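Local coordinates for protein LC-Est1C (Uncultured organism, PDB 3WYD) that probably hydrolyses carboxylic ester bonds as the C-terminal esterase domain, of alpha/beta hydrolase fold, of a metagenome-derived enzyme, at residues M94-I97 and A98-R102. Sequence-based numbering, arbitrary orientation.
Sequences MDVI and AEVRR
Ile97 and Arg101, one helical turn apart, run side by side and point the same way, the arginine's aliphatic stem lying along the isoleucine's CG2 methyl. Arg101 CD comes to 3.6 Å from Ile97 CG2. The Ile97 chi1 of -67° sets CG1 beside the backbone N and leaves CG2 anti to it, on the side where the arginine passes. At the root of the pair, Arg101 N donates to Ile97 O at 2.9 Å, and Arg101 CG sits close against the same oxygen. The stem stays extended to CD and bends at chi3 (73°); the Arg101 side chain also touches Pro108.

One step back round the helix, Val96 and Val100 meet more loosely, with CG1 of Val96 4.3 Å from CG2 of Val100. This second methyl is pressed instead on the carbonyl, 3.3 Å from Val96 O, the oxygen that also accepts Val100 N in a nearly straight bond (N-H...O 169°). Helix 88-103 packs here on the central sheet of the alpha/beta hydrolase fold: Ile97 and Val100 rest on strand 37-43 through Ile41 and Leu39, while Val96 and Val100 reach Tyr23 of the edge strand 23-26. Tyr23 OH is also hydrogen-bonded to Glu99 OE2.

Toward solvent, Asp95 O takes two donors, Glu99 N at 2.9 Å and a water. The water in turn accepts from Arg102 NH2 at 3.0 Å, lying in the plane of the guanidinium at its edge. Arg102 folds back along the helix so that one face of this group lies over Glu99 CA, 3.5 Å from the plane and offset toward the rim.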
loop_
_atom_site.group_PDB
_atom_site.type_symbol
_atom_site.label_atom_id
_atom_site.label_comp_id
_atom_site.label_asym_id
_atom_site.label_seq_id
_atom_site.Cartn_x
_atom_site.Cartn_y
_atom_site.Cartn_z
ATOM N N MET A 94 -16.594 4.563 -2.323
ATOM C CA MET A 94 -17.809 5.319 -2.095
ATOM C C MET A 94 -18.972 4.758 -2.879
ATOM O O MET A 94 -20.105 4.781 -2.420
ATOM C CB MET A 94 -17.595 6.810 -2.380
ATOM C CG MET A 94 -16.490 7.468 -1.499
ATOM S SD MET A 94 -16.629 7.163 0.298
ATOM C CE MET A 94 -18.163 7.981 0.653
ATOM N N ASP A 95 -18.667 4.198 -4.033
ATOM C CA ASP A 95 -19.693 3.579 -4.861
ATOM C C ASP A 95 -20.240 2.303 -4.225
ATOM O O ASP A 95 -21.444 2.025 -4.299
ATOM C CB ASP A 95 -19.149 3.274 -6.251
ATOM C CG ASP A 95 -19.023 4.512 -7.125
ATOM O OD1 ASP A 95 -19.511 5.601 -6.746
ATOM O OD2 ASP A 95 -18.420 4.384 -8.202
ATOM N N VAL A 96 -19.369 1.523 -3.576
ATOM C CA VAL A 96 -19.820 0.385 -2.787
ATOM C C VAL A 96 -20.754 0.809 -1.668
ATOM O O VAL A 96 -21.848 0.251 -1.506
ATOM C CB VAL A 96 -18.632 -0.391 -2.189
ATOM C CG1 VAL A 96 -19.119 -1.436 -1.178
ATOM C CG2 VAL A 96 -17.802 -0.997 -3.301
ATOM N N ILE A 97 -20.406 1.895 -0.961
ATOM C CA ILE A 97 -21.270 2.391 0.091
ATOM C C ILE A 97 -22.647 2.755 -0.480
ATOM O O ILE A 97 -23.666 2.442 0.134
ATOM C CB ILE A 97 -20.634 3.597 0.884
ATOM C CG1 ILE A 97 -19.409 3.127 1.695
ATOM C CG2 ILE A 97 -21.668 4.269 1.809
ATOM C CD1 ILE A 97 -18.457 4.281 2.138
ATOM N N ALA A 98 -22.662 3.459 -1.618
ATOM C CA ALA A 98 -23.917 3.960 -2.161
ATOM C C ALA A 98 -24.769 2.786 -2.618
ATOM O O ALA A 98 -25.970 2.760 -2.331
ATOM C CB ALA A 98 -23.674 4.954 -3.303
ATOM N N GLU A 99 -24.147 1.776 -3.204
ATOM C CA GLU A 99 -24.929 0.602 -3.617
ATOM C C GLU A 99 -25.522 -0.132 -2.406
ATOM O O GLU A 99 -26.675 -0.541 -2.397
ATOM C CB GLU A 99 -24.087 -0.346 -4.432
ATOM C CG GLU A 99 -24.879 -1.502 -4.990
ATOM C CD GLU A 99 -24.037 -2.306 -5.948
ATOM O OE1 GLU A 99 -23.956 -1.917 -7.125
ATOM O OE2 GLU A 99 -23.432 -3.307 -5.520
ATOM N N VAL A 100 -24.724 -0.321 -1.358
ATOM C CA VAL A 100 -25.238 -0.986 -0.189
ATOM C C VAL A 100 -26.399 -0.191 0.417
ATOM O O VAL A 100 -27.369 -0.770 0.888
ATOM C CB VAL A 100 -24.109 -1.263 0.859
ATOM C CG1 VAL A 100 -24.674 -1.748 2.158
ATOM C CG2 VAL A 100 -23.092 -2.267 0.275
ATOM N N ARG A 101 -26.283 1.144 0.433
ATOM C CA ARG A 101 -27.333 1.971 1.017
ATOM C C ARG A 101 -28.626 1.969 0.187
ATOM O O ARG A 101 -29.704 2.043 0.771
ATOM C CB ARG A 101 -26.839 3.405 1.239
ATOM C CG ARG A 101 -25.696 3.487 2.250
ATOM C CD ARG A 101 -25.197 4.928 2.364
ATOM N NE ARG A 101 -26.137 5.791 3.087
ATOM C CZ ARG A 101 -25.868 7.061 3.379
ATOM N NH1 ARG A 101 -24.756 7.599 2.915
ATOM N NH2 ARG A 101 -26.709 7.772 4.117
ATOM N N ARG A 102 -28.488 1.699 -1.111
ATOM C CA ARG A 102 -29.644 1.439 -2.002
ATOM C C ARG A 102 -30.315 0.105 -1.674
ATOM O O ARG A 102 -31.550 0.018 -1.562
ATOM C CB ARG A 102 -29.224 1.474 -3.476
ATOM C CG ARG A 102 -29.088 2.889 -4.056
ATOM C CD ARG A 102 -29.102 2.905 -5.589
ATOM N NE ARG A 102 -27.992 2.157 -6.186
ATOM C CZ ARG A 102 -26.739 2.599 -6.229
ATOM N NH1 ARG A 102 -26.446 3.792 -5.727
ATOM N NH2 ARG A 102 -25.782 1.866 -6.791
HETATM O O HOH W 1 -22.951 2.951 -6.628
#